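Transcriptional regulator, GntR family (Ralstonia eutropha, PDB 3IHU) probably binds DNA through a winged helix-turn-helix domain of the GntR family and regulates transcription, with an all-helical FCD domain attached. Local coordinates at residues D89-A94 with K210-A215; E66-L71 with H165-H170; L82-T87 with G214-R219. One frame throughout, in Å; residues are numbered along the deposited sequence.

Interaction 1: residues D89-A94 with K210-A215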
ATOM      1  N   ASP A  89     -10.150  -8.255   9.083  1.00 17.11           N
ATOM      2  CA  ASP A  89      -9.830  -7.296  10.162  1.00 16.68           C
ATOM      3  C   ASP A  89      -8.880  -6.214   9.651  1.00 16.51           C
ATOM      4  O   ASP A  89      -9.078  -5.039   9.955  1.00 15.99           O
ATOM      5  CB  ASP A  89      -9.293  -8.025  11.415  1.00 16.66           C
ATOM      6  CG  ASP A  89     -10.382  -8.753  12.214  1.00 18.16           C
ATOM      7  OD1 ASP A  89     -11.606  -8.641  11.924  1.00 22.31           O
ATOM      8  OD2 ASP A  89     -10.000  -9.465  13.173  1.00 20.44           O
ATOM      9  N   VAL A  90      -7.863  -6.584   8.846  1.00 15.99           N
ATOM     10  CA  VAL A  90      -7.036  -5.626   8.207  1.00 15.81           C
ATOM     11  C   VAL A  90      -7.856  -4.674   7.264  1.00 16.38           C
ATOM     12  O   VAL A  90      -7.653  -3.477   7.234  1.00 16.42           O
ATOM     13  CB  VAL A  90      -5.893  -6.300   7.416  1.00 16.69           C
ATOM     14  CG1 VAL A  90      -5.251  -5.318   6.424  1.00 14.64           C
ATOM     15  CG2 VAL A  90      -4.872  -6.952   8.363  1.00 14.61           C
ATOM     16  N   LEU A  91      -8.738  -5.222   6.455  1.00 16.51           N
ATOM     17  CA  LEU A  91      -9.537  -4.407   5.546  1.00 15.40           C
ATOM     18  C   LEU A  91     -10.445  -3.453   6.324  1.00 14.66           C
ATOM     19  O   LEU A  91     -10.742  -2.389   5.888  1.00 14.15           O
ATOM     20  CB  LEU A  91     -10.370  -5.313   4.661  1.00 15.42           C
ATOM     21  CG  LEU A  91      -9.599  -6.183   3.655  1.00 15.16           C
ATOM     22  CD1 LEU A  91     -10.521  -7.262   3.130  1.00 16.56           C
ATOM     23  CD2 LEU A  91      -9.029  -5.278   2.521  1.00 16.86           C
ATOM     24  N   ASP A  92     -10.875  -3.855   7.507  1.00 15.12           N
ATOM     25  CA  ASP A  92     -11.736  -3.002   8.347  1.00 15.73           C
ATOM     26  C   ASP A  92     -10.994  -1.695   8.704  1.00 15.87           C
ATOM     27  O   ASP A  92     -11.560  -0.582   8.604  1.00 17.01           O
ATOM     28  CB  ASP A  92     -12.150  -3.739   9.634  1.00 15.94           C
ATOM     29  CG  ASP A  92     -13.451  -4.515   9.487  1.00 19.46           C
ATOM     30  OD1 ASP A  92     -14.148  -4.277   8.491  1.00 22.65           O
ATOM     31  OD2 ASP A  92     -13.789  -5.323  10.403  1.00 22.56           O
ATOM     32  N   VAL A  93      -9.734  -1.831   9.094  1.00 14.40           N
ATOM     33  CA  VAL A  93      -8.897  -0.685   9.358  1.00 15.28           C
ATOM     34  C   VAL A  93      -8.501   0.100   8.053  1.00 15.84           C
ATOM     35  O   VAL A  93      -8.595   1.307   8.029  1.00 14.27           O
ATOM     36  CB  VAL A  93      -7.602  -1.119  10.049  1.00 15.26           C
ATOM     37  CG1 VAL A  93      -6.632   0.038  10.144  1.00 15.72           C
ATOM     38  CG2 VAL A  93      -7.929  -1.725  11.475  1.00 19.01           C
ATOM     39  N   ALA A  94      -8.077  -0.606   7.001  1.00 14.79           N
ATOM     40  CA  ALA A  94      -7.749   0.024   5.737  1.00 15.73           C
ATOM     41  C   ALA A  94      -8.902   0.795   5.163  1.00 14.50           C
ATOM     42  O   ALA A  94      -8.705   1.848   4.616  1.00 16.13           O
ATOM     43  CB  ALA A  94      -7.188  -0.998   4.699  1.00 14.42           C
ATOM     44  N   LYS A 210     -14.028  -1.374   0.374  1.00 16.59           N
ATOM     45  CA  LYS A 210     -15.244  -2.186   0.282  1.00 18.21           C
ATOM     46  C   LYS A 210     -15.261  -3.069  -0.977  1.00 17.47           C
ATOM     47  O   LYS A 210     -15.668  -4.235  -0.935  1.00 16.67           O
ATOM     48  CB  LYS A 210     -16.476  -1.267   0.276  1.00 19.48           C
ATOM     49  CG  LYS A 210     -16.816  -0.532   1.547  1.00 22.15           C
ATOM     50  CD  LYS A 210     -18.101   0.337   1.265  1.00 25.15           C
ATOM     51  CE  LYS A 210     -18.342   1.336   2.337  1.00 25.65           C
ATOM     52  NZ  LYS A 210     -18.583   0.580   3.557  1.00 28.22           N
ATOM     53  N   ASN A 211     -14.783  -2.533  -2.095  1.00 17.92           N
ATOM     54  CA  ASN A 211     -14.691  -3.337  -3.345  1.00 18.91           C
ATOM     55  C   ASN A 211     -13.689  -4.426  -3.255  1.00 18.76           C
ATOM     56  O   ASN A 211     -13.980  -5.538  -3.679  1.00 19.06           O
ATOM     57  CB  ASN A 211     -14.366  -2.474  -4.586  1.00 18.87           C
ATOM     58  CG  ASN A 211     -15.518  -1.582  -4.984  1.00 21.86           C
ATOM     59  OD1 ASN A 211     -16.656  -1.823  -4.592  1.00 25.19           O
ATOM     60  ND2 ASN A 211     -15.233  -0.531  -5.761  1.00 25.01           N
ATOM     61  N   VAL A 212     -12.510  -4.135  -2.686  1.00 17.78           N
ATOM     62  CA  VAL A 212     -11.532  -5.167  -2.435  1.00 17.77           C
ATOM     63  C   VAL A 212     -12.101  -6.295  -1.526  1.00 16.90           C
ATOM     64  O   VAL A 212     -11.994  -7.470  -1.860  1.00 15.69           O
ATOM     65  CB  VAL A 212     -10.220  -4.579  -1.881  1.00 18.93           C
ATOM     66  CG1 VAL A 212      -9.232  -5.666  -1.508  1.00 17.92           C
ATOM     67  CG2 VAL A 212      -9.644  -3.563  -2.879  1.00 16.30           C
ATOM     68  N   ARG A 213     -12.753  -5.933  -0.426  1.00 16.34           N
ATOM     69  CA  ARG A 213     -13.363  -6.923   0.474  1.00 17.01           C
ATOM     70  C   ARG A 213     -14.396  -7.790  -0.266  1.00 17.30           C
ATOM     71  O   ARG A 213     -14.350  -9.006  -0.193  1.00 18.12           O
ATOM     72  CB  ARG A 213     -14.062  -6.246   1.653  1.00 17.00           C
ATOM     73  CG  ARG A 213     -14.686  -7.268   2.658  1.00 18.71           C
ATOM     74  CD  ARG A 213     -15.633  -6.611   3.633  1.00 20.66           C
ATOM     75  NE  ARG A 213     -14.853  -5.751   4.479  1.00 24.02           N
ATOM     76  CZ  ARG A 213     -14.791  -4.421   4.433  1.00 29.13           C
ATOM     77  NH1 ARG A 213     -15.536  -3.703   3.585  1.00 29.63           N
ATOM     78  NH2 ARG A 213     -13.950  -3.782   5.272  1.00 27.32           N
ATOM     79  N   GLY A 214     -15.302  -7.154  -0.981  1.00 17.18           N
ATOM     80  CA  GLY A 214     -16.241  -7.839  -1.855  1.00 18.41           C
ATOM     81  C   GLY A 214     -15.598  -8.828  -2.809  1.00 18.55           C
ATOM     82  O   GLY A 214     -16.032  -9.968  -2.895  1.00 19.42           O
ATOM     83  N   ALA A 215     -14.517  -8.440  -3.477  1.00 18.98           N
ATOM     84  CA  ALA A 215     -13.887  -9.358  -4.410  1.00 19.18           C
ATOM     85  C   ALA A 215     -13.330 -10.581  -3.676  1.00 20.25           C
ATOM     86  O   ALA A 215     -13.414 -11.718  -4.166  1.00 19.82           O
ATOM     87  CB  ALA A 215     -12.750  -8.646  -5.214  1.00 18.09           C
TER
HETATM   88  O   HOH W   1     -13.641  -6.385   6.643  1.00 24.03           O
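Leu91 meets Val212 and Arg213 at the apolar heart of this contact. The Leu91 and Val212 side chains cross at about a right angle, with Leu91 CD2 4.1 Å from Val212 CG1. The other branch goes to the arginine: Leu91 CD1 lies 3.9 Å from Arg213 CA and also touches CB, the two side chains running past each other in opposite directions. The helices that carry them, 84-105 and 198-219, are the first and last of the FCD bundle; here they run nearly antiparallel, at 162° between short segments whose axes come within 10.1 Å. Charge takes over further out. Arg213 sends CG anti to its own backbone N (chi1 -178°) and bends at chi3, which carries the guanidinium across to Asp92. The salt bridge is long, 3.3 Å from Asp92 OD1 to Arg213 NH2, and the carboxylate and guanidinium planes are 44° apart. A water in the guanidinium plane joins the same two groups more closely: it accepts from Arg213 NE at 2.6 Å and donates to Asp92 OD1 at 2.8 Å. The stronger partner of Arg213 NH2 is Glu95, one turn further along helix 84-105, where Lys210 pairs with the other carboxylate oxygen.

Interaction 2: residues E66-L71 with H165-H170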
ATOM      1  N   GLU A  66       4.889  -3.934  12.160  1.00 31.21           N
ATOM      2  CA  GLU A  66       3.786  -3.644  11.237  1.00 31.34           C
ATOM      3  C   GLU A  66       2.950  -4.858  10.850  1.00 29.73           C
ATOM      4  O   GLU A  66       2.041  -4.752  10.029  1.00 30.68           O
ATOM      5  CB  GLU A  66       4.336  -3.045   9.927  1.00 31.60           C
ATOM      6  CG  GLU A  66       5.029  -1.730  10.107  1.00 34.85           C
ATOM      7  CD  GLU A  66       4.080  -0.581  10.203  1.00 36.71           C
ATOM      8  OE1 GLU A  66       2.861  -0.831  10.130  1.00 39.87           O
ATOM      9  OE2 GLU A  66       4.555   0.569  10.346  1.00 39.15           O
ATOM     10  N   GLY A  67       3.292  -6.007  11.386  1.00 28.69           N
ATOM     11  CA  GLY A  67       2.548  -7.241  11.113  1.00 28.72           C
ATOM     12  C   GLY A  67       2.889  -8.000   9.831  1.00 27.99           C
ATOM     13  O   GLY A  67       2.124  -8.864   9.425  1.00 27.02           O
ATOM     14  N   ILE A  68       4.033  -7.674   9.214  1.00 26.85           N
ATOM     15  CA  ILE A  68       4.446  -8.224   7.900  1.00 25.96           C
ATOM     16  C   ILE A  68       5.242  -9.512   8.067  1.00 24.57           C
ATOM     17  O   ILE A  68       5.034 -10.482   7.317  1.00 25.04           O
ATOM     18  CB  ILE A  68       5.314  -7.228   7.144  1.00 26.04           C
ATOM     19  CG1 ILE A  68       4.623  -5.863   6.983  1.00 27.84           C
ATOM     20  CG2 ILE A  68       5.726  -7.783   5.791  1.00 25.50           C
ATOM     21  CD1 ILE A  68       3.252  -5.898   6.409  1.00 31.45           C
ATOM     22  N   VAL A  69       6.126  -9.567   9.068  1.00 22.92           N
ATOM     23  CA  VAL A  69       6.873 -10.786   9.321  1.00 22.15           C
ATOM     24  C   VAL A  69       6.749 -11.270  10.762  1.00 23.59           C
ATOM     25  O   VAL A  69       6.477 -10.503  11.673  1.00 22.78           O
ATOM     26  CB  VAL A  69       8.363 -10.576   9.042  1.00 22.76           C
ATOM     27  CG1 VAL A  69       8.577 -10.047   7.599  1.00 20.86           C
ATOM     28  CG2 VAL A  69       8.995  -9.612  10.091  1.00 19.01           C
ATOM     29  N   ASP A  70       6.980 -12.550  10.957  1.00 24.93           N
ATOM     30  CA  ASP A  70       7.259 -13.070  12.287  1.00 26.99           C
ATOM     31  C   ASP A  70       8.755 -13.378  12.362  1.00 27.06           C
ATOM     32  O   ASP A  70       9.261 -14.191  11.590  1.00 25.87           O
ATOM     33  CB  ASP A  70       6.498 -14.365  12.569  1.00 27.24           C
ATOM     34  CG  ASP A  70       5.018 -14.159  12.646  1.00 29.75           C
ATOM     35  OD1 ASP A  70       4.576 -13.021  12.956  1.00 33.24           O
ATOM     36  OD2 ASP A  70       4.308 -15.155  12.382  1.00 32.64           O
ATOM     37  N   LEU A  71       9.413 -12.756  13.338  1.00 27.79           N
ATOM     38  CA  LEU A  71      10.797 -13.039  13.665  1.00 28.71           C
ATOM     39  C   LEU A  71      10.991 -14.492  14.096  1.00 29.61           C
ATOM     40  O   LEU A  71      10.133 -15.071  14.750  1.00 30.45           O
ATOM     41  CB  LEU A  71      11.291 -12.079  14.760  1.00 28.38           C
ATOM     42  CG  LEU A  71      11.242 -10.573  14.452  1.00 27.23           C
ATOM     43  CD1 LEU A  71      12.062  -9.781  15.486  1.00 27.06           C
ATOM     44  CD2 LEU A  71      11.721 -10.278  13.036  1.00 24.58           C
ATOM     45  N   HIS A 165      -1.582   0.355   2.638  1.00 34.85           N
ATOM     46  CA  HIS A 165      -1.162  -0.327   1.404  1.00 34.76           C
ATOM     47  C   HIS A 165      -1.558  -1.810   1.337  1.00 32.86           C
ATOM     48  O   HIS A 165      -1.672  -2.368   0.236  1.00 33.21           O
ATOM     49  CB  HIS A 165       0.371  -0.197   1.255  1.00 35.14           C
ATOM     50  CG  HIS A 165       0.839   1.210   1.094  1.00 37.38           C
ATOM     51  ND1 HIS A 165       0.406   2.020   0.069  1.00 39.86           N
ATOM     52  CD2 HIS A 165       1.714   1.953   1.815  1.00 39.47           C
ATOM     53  CE1 HIS A 165       0.999   3.198   0.154  1.00 38.62           C
ATOM     54  NE2 HIS A 165       1.787   3.187   1.214  1.00 40.88           N
HETATM   55  N   MSE A 166      -1.718  -2.430   2.510  1.00 30.32           N
HETATM   56  CA  MSE A 166      -2.099  -3.848   2.629  0.60 28.98           C
HETATM   57  C   MSE A 166      -1.276  -4.821   1.810  1.00 27.95           C
HETATM   58  O   MSE A 166      -1.809  -5.590   1.026  1.00 27.01           O
HETATM   59  CB  MSE A 166      -3.561  -4.017   2.248  0.60 28.49           C
HETATM   60  CG  MSE A 166      -4.470  -3.407   3.190  0.60 27.37           C
HETATM   61 SE   MSE A 166      -6.192  -3.930   2.658  0.45 25.13          SE
HETATM   62  CE  MSE A 166      -6.566  -2.503   1.377  0.60 15.28           C
ATOM     63  N   PRO A 167       0.045  -4.808   2.003  1.00 27.16           N
ATOM     64  CA  PRO A 167       0.958  -5.591   1.142  1.00 25.81           C
ATOM     65  C   PRO A 167       0.712  -7.081   1.192  1.00 25.11           C
ATOM     66  O   PRO A 167       0.697  -7.728   0.151  1.00 25.38           O
ATOM     67  CB  PRO A 167       2.367  -5.226   1.667  1.00 26.25           C
ATOM     68  CG  PRO A 167       2.133  -4.508   2.997  1.00 26.77           C
ATOM     69  CD  PRO A 167       0.762  -3.936   2.955  1.00 27.33           C
ATOM     70  N   ILE A 168       0.466  -7.639   2.375  1.00 24.65           N
ATOM     71  CA  ILE A 168       0.179  -9.069   2.456  1.00 24.55           C
ATOM     72  C   ILE A 168      -1.112  -9.426   1.741  1.00 22.83           C
ATOM     73  O   ILE A 168      -1.108 -10.342   0.933  1.00 23.98           O
ATOM     74  CB  ILE A 168       0.099  -9.651   3.888  1.00 24.34           C
ATOM     75  CG1 ILE A 168       1.353  -9.343   4.666  1.00 27.50           C
ATOM     76  CG2 ILE A 168      -0.049 -11.203   3.812  1.00 21.77           C
ATOM     77  CD1 ILE A 168       2.504 -10.117   4.171  1.00 29.72           C
ATOM     78  N   VAL A 169      -2.189  -8.707   2.023  1.00 22.39           N
ATOM     79  CA  VAL A 169      -3.477  -8.886   1.345  1.00 21.43           C
ATOM     80  C   VAL A 169      -3.308  -8.789  -0.188  1.00 22.16           C
ATOM     81  O   VAL A 169      -3.763  -9.649  -0.943  1.00 21.69           O
ATOM     82  CB  VAL A 169      -4.522  -7.839   1.842  1.00 22.71           C
ATOM     83  CG1 VAL A 169      -5.850  -7.983   1.091  1.00 21.63           C
ATOM     84  CG2 VAL A 169      -4.751  -7.983   3.319  1.00 21.27           C
ATOM     85  N   HIS A 170      -2.606  -7.766  -0.636  1.00 22.91           N
ATOM     86  CA  HIS A 170      -2.316  -7.608  -2.082  1.00 24.31           C
ATOM     87  C   HIS A 170      -1.760  -8.892  -2.629  1.00 23.39           C
ATOM     88  O   HIS A 170      -2.268  -9.413  -3.595  1.00 23.11           O
ATOM     89  CB  HIS A 170      -1.324  -6.474  -2.312  1.00 25.31           C
ATOM     90  CG  HIS A 170      -1.184  -6.071  -3.746  1.00 28.46           C
ATOM     91  ND1 HIS A 170      -0.536  -6.858  -4.686  1.00 31.42           N
ATOM     92  CD2 HIS A 170      -1.599  -4.962  -4.400  1.00 28.74           C
ATOM     93  CE1 HIS A 170      -0.571  -6.253  -5.862  1.00 30.98           C
ATOM     94  NE2 HIS A 170      -1.224  -5.109  -5.719  1.00 32.65           N
TER
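Ile68 turns CG1 anti to its own carbonyl carbon (chi1 -55°), and a second bend at chi2, -52°, carries CD1 over to Pro167. Ile168 folds in the same way, and its torsions set its CD1 beside the backbone of Ile68. The two isoleucines therefore each offer a delta methyl to the opposite segment. Ile68 CD1 comes to 3.9 Å from Pro167 CG, its side chain crossing the proline ring at about a right angle. In the other direction, Ile168 CD1 lies 4.1 Å from Ile68 O and 4.3 Å from Ile68 CG2, the branch that stands anti to the backbone N. No hydrogen bond joins the segments; the contact is small, 130 Å² in all, and the three residues that touch are buried.

The backbone on both sides is at a change of direction. Gly67, at positive phi, closes the helix before it in a Schellman motif, and the chain then passes through Ile68 into strand 69-71. Across from it, selenomethionine Met166, also at positive phi, is the N-cap of helix 167-172, so Pro167 and Ile168 sit in that helix's first turn. Around them Ile68 also packs on Leu29 and Leu63, while Pro167 reaches Met26 and Ile168 reaches Leu82. Ile68 thus belongs to the hydrophobic core of a winged helix-turn-helix, at the point where its last helix gives way to the strands of the wing, and the contact is a domain interface that seats this GntR-type DNA-binding domain against the helical FCD domain.

Interaction 3: residues L82-T87 with G214-R219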
ATOM      1  N   LEU A  82      -2.078 -14.440   6.151  1.00 20.50           N
ATOM      2  CA  LEU A  82      -3.211 -14.140   6.994  1.00 19.51           C
ATOM      3  C   LEU A  82      -4.324 -15.144   6.810  1.00 18.49           C
ATOM      4  O   LEU A  82      -4.635 -15.561   5.718  1.00 16.67           O
ATOM      5  CB  LEU A  82      -3.741 -12.732   6.665  1.00 20.11           C
ATOM      6  CG  LEU A  82      -2.673 -11.604   6.708  1.00 19.49           C
ATOM      7  CD1 LEU A  82      -3.289 -10.230   6.453  1.00 20.61           C
ATOM      8  CD2 LEU A  82      -1.964 -11.576   8.026  1.00 19.59           C
ATOM      9  N   SER A  83      -5.007 -15.455   7.900  1.00 17.90           N
ATOM     10  CA  SER A  83      -6.279 -16.106   7.793  1.00 16.57           C
ATOM     11  C   SER A  83      -7.312 -15.172   7.176  1.00 15.94           C
ATOM     12  O   SER A  83      -7.132 -13.969   7.100  1.00 13.54           O
ATOM     13  CB  SER A  83      -6.745 -16.545   9.174  1.00 16.14           C
ATOM     14  OG  SER A  83      -7.059 -15.409   9.964  1.00 12.80           O
ATOM     15  N   LEU A  84      -8.458 -15.732   6.822  1.00 15.64           N
ATOM     16  CA  LEU A  84      -9.513 -14.939   6.250  1.00 16.32           C
ATOM     17  C   LEU A  84      -9.960 -13.889   7.251  1.00 16.47           C
ATOM     18  O   LEU A  84     -10.100 -12.733   6.877  1.00 16.61           O
ATOM     19  CB  LEU A  84     -10.725 -15.793   5.811  1.00 17.34           C
ATOM     20  CG  LEU A  84     -11.880 -15.013   5.128  1.00 18.74           C
ATOM     21  CD1 LEU A  84     -11.386 -14.095   4.007  1.00 20.96           C
ATOM     22  CD2 LEU A  84     -12.944 -15.998   4.574  1.00 21.26           C
ATOM     23  N   GLN A  85     -10.153 -14.277   8.505  1.00 16.54           N
ATOM     24  CA  GLN A  85     -10.636 -13.334   9.524  1.00 17.36           C
ATOM     25  C   GLN A  85      -9.590 -12.225   9.702  1.00 16.35           C
ATOM     26  O   GLN A  85      -9.947 -11.066   9.903  1.00 15.70           O
ATOM     27  CB  GLN A  85     -10.843 -14.023  10.872  1.00 18.24           C
ATOM     28  CG  GLN A  85     -11.383 -13.088  11.952  1.00 22.05           C
ATOM     29  CD  GLN A  85     -12.710 -12.493  11.535  1.00 27.46           C
ATOM     30  OE1 GLN A  85     -13.645 -13.236  11.219  1.00 30.13           O
ATOM     31  NE2 GLN A  85     -12.778 -11.152  11.447  1.00 28.39           N
ATOM     32  N   GLU A  86      -8.313 -12.597   9.637  1.00 15.16           N
ATOM     33  CA  GLU A  86      -7.266 -11.631   9.855  1.00 16.47           C
ATOM     34  C   GLU A  86      -7.264 -10.627   8.674  1.00 16.24           C
ATOM     35  O   GLU A  86      -7.054  -9.447   8.869  1.00 14.96           O
ATOM     36  CB  GLU A  86      -5.892 -12.255  10.007  1.00 16.13           C
ATOM     37  CG  GLU A  86      -5.643 -12.960  11.362  1.00 20.15           C
ATOM     38  CD  GLU A  86      -4.366 -13.822  11.360  1.00 23.09           C
ATOM     39  OE1 GLU A  86      -3.906 -14.303  10.288  1.00 22.84           O
ATOM     40  OE2 GLU A  86      -3.808 -14.023  12.456  1.00 27.27           O
ATOM     41  N   THR A  87      -7.506 -11.131   7.467  1.00 15.60           N
ATOM     42  CA  THR A  87      -7.618 -10.271   6.290  1.00 14.88           C
ATOM     43  C   THR A  87      -8.791  -9.312   6.424  1.00 14.35           C
ATOM     44  O   THR A  87      -8.678  -8.108   6.167  1.00 15.11           O
ATOM     45  CB  THR A  87      -7.733 -11.163   5.004  1.00 14.78           C
ATOM     46  OG1 THR A  87      -6.535 -11.937   4.879  1.00 15.50           O
ATOM     47  CG2 THR A  87      -7.942 -10.314   3.792  1.00 15.14           C
ATOM     48  N   GLY A 214     -15.302  -7.154  -0.981  1.00 17.18           N
ATOM     49  CA  GLY A 214     -16.241  -7.839  -1.855  1.00 18.41           C
ATOM     50  C   GLY A 214     -15.598  -8.828  -2.809  1.00 18.55           C
ATOM     51  O   GLY A 214     -16.032  -9.968  -2.895  1.00 19.42           O
ATOM     52  N   ALA A 215     -14.517  -8.440  -3.477  1.00 18.98           N
ATOM     53  CA  ALA A 215     -13.887  -9.358  -4.410  1.00 19.18           C
ATOM     54  C   ALA A 215     -13.330 -10.581  -3.676  1.00 20.25           C
ATOM     55  O   ALA A 215     -13.414 -11.718  -4.166  1.00 19.82           O
ATOM     56  CB  ALA A 215     -12.750  -8.646  -5.214  1.00 18.09           C
ATOM     57  N   ILE A 216     -12.707 -10.349  -2.525  1.00 21.13           N
ATOM     58  CA  ILE A 216     -12.094 -11.449  -1.766  1.00 21.62           C
ATOM     59  C   ILE A 216     -13.183 -12.383  -1.288  1.00 22.21           C
ATOM     60  O   ILE A 216     -13.058 -13.597  -1.443  1.00 22.46           O
ATOM     61  CB  ILE A 216     -11.223 -10.936  -0.581  1.00 20.91           C
ATOM     62  CG1 ILE A 216      -9.973 -10.268  -1.135  1.00 20.13           C
ATOM     63  CG2 ILE A 216     -10.867 -12.076   0.369  1.00 21.39           C
ATOM     64  CD1 ILE A 216      -9.159  -9.438  -0.195  1.00 18.52           C
ATOM     65  N   LEU A 217     -14.267 -11.830  -0.749  1.00 23.91           N
ATOM     66  CA  LEU A 217     -15.321 -12.663  -0.217  1.00 26.68           C
ATOM     67  C   LEU A 217     -16.002 -13.450  -1.336  1.00 29.43           C
ATOM     68  O   LEU A 217     -16.381 -14.603  -1.140  1.00 30.43           O
ATOM     69  CB  LEU A 217     -16.348 -11.852   0.566  1.00 26.64           C
ATOM     70  CG  LEU A 217     -15.886 -11.363   1.952  1.00 26.25           C
ATOM     71  CD1 LEU A 217     -17.024 -10.527   2.605  1.00 21.91           C
ATOM     72  CD2 LEU A 217     -15.466 -12.548   2.837  1.00 25.00           C
ATOM     73  N   ASP A 218     -16.139 -12.840  -2.509  1.00 32.13           N
ATOM     74  CA  ASP A 218     -16.765 -13.512  -3.669  1.00 34.04           C
ATOM     75  C   ASP A 218     -16.064 -14.787  -4.089  1.00 35.58           C
ATOM     76  O   ASP A 218     -16.715 -15.750  -4.432  1.00 35.88           O
ATOM     77  CB  ASP A 218     -16.863 -12.548  -4.856  1.00 34.26           C
ATOM     78  CG  ASP A 218     -18.004 -11.555  -4.690  1.00 35.61           C
ATOM     79  OD1 ASP A 218     -18.701 -11.617  -3.662  1.00 39.08           O
ATOM     80  OD2 ASP A 218     -18.207 -10.697  -5.565  1.00 39.20           O
ATOM     81  N   ARG A 219     -14.749 -14.823  -4.031  1.00 37.67           N
ATOM     82  CA  ARG A 219     -14.043 -16.080  -4.330  1.00 40.02           C
ATOM     83  C   ARG A 219     -14.421 -17.250  -3.399  1.00 41.66           C
ATOM     84  O   ARG A 219     -14.536 -18.409  -3.847  1.00 42.76           O
ATOM     85  CB  ARG A 219     -12.552 -15.854  -4.286  1.00 39.84           C
ATOM     86  CG  ARG A 219     -12.102 -14.902  -5.375  1.00 41.19           C
ATOM     87  CD  ARG A 219     -10.761 -14.355  -5.026  1.00 44.07           C
ATOM     88  NE  ARG A 219     -10.235 -13.382  -5.990  1.00 45.64           N
ATOM     89  CZ  ARG A 219      -9.196 -12.582  -5.739  1.00 46.11           C
ATOM     90  NH1 ARG A 219      -8.599 -12.637  -4.556  1.00 45.45           N
ATOM     91  NH2 ARG A 219      -8.750 -11.726  -6.666  1.00 45.53           N
TER
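Leu84 and Ile216 lie alongside each other, pointing opposite ways, and meet methyl to methyl. In the leucine, chi1 (-177°) sets CG anti to the backbone N, and the turn at chi2 then puts CD1 4.2 Å from Ile216 CG2. Ile216 uses both of its branches: while CG2 faces Leu84, the longer arm, through CG1, brings CD1 up to Thr87, where it stops 4.3 Å from Thr87 CG2. The isoleucine is thus set against two residues that stand three positions apart, successive points on one side of the opening turn of helix 84-105. Leu217 lies more loosely at the margin and packs on Leu88 of that helix.

Thr87 offers its methyl to Ile216, while its hydroxyl makes a weak hydrogen bond with His173. The turn that presents Leu84 and Thr87 is fixed by a capping box. Ser83 OG accepts from Glu86 N at 3.1 Å, and Ser83 N gives its hydrogen to Glu86 OE1 at 2.9 Å, a fairly straight bond (163°) that meets the carboxylate on its anti side, 26° out of its plane. Behind Ile216 and Thr87, Val169 of helix 167-172 packs on both.

Across the two segments there is neither a hydrogen bond nor a salt bridge, and the backbones stay well apart, 9.0 Å between Leu84 CA and Leu217 CA. What joins the start of helix 84-105 to the C-terminal part of helix 198-219 is therefore dispersion between methyl groups and the burial of apolar surface, while the polar bonds of the capping box are spent on shaping the helix start.

Interactions 1 and 3 are neighbours, their centres 8 Å apart along the same antiparallel helix pair, 84-105 with 198-219: interaction 3 lies at the start of the first helix and the C-terminal part of the second, interaction 1 about a turn or two further in. Leu91 CD1 and Ile216 CD1 touch where they meet. Interaction 2 is about 15 Å from the centre of each. Along the chain 66-71 precedes 82-87 and 89-94, while 165-170 follows these and precedes 210-219, so the segments alternate. Met166 and Val169 pack against helix 84-105, and Val169 also against Ile216. Helix 167-172 therefore lies between the DNA-binding domain and the FCD helix pair, touching apolar side chains of both domains.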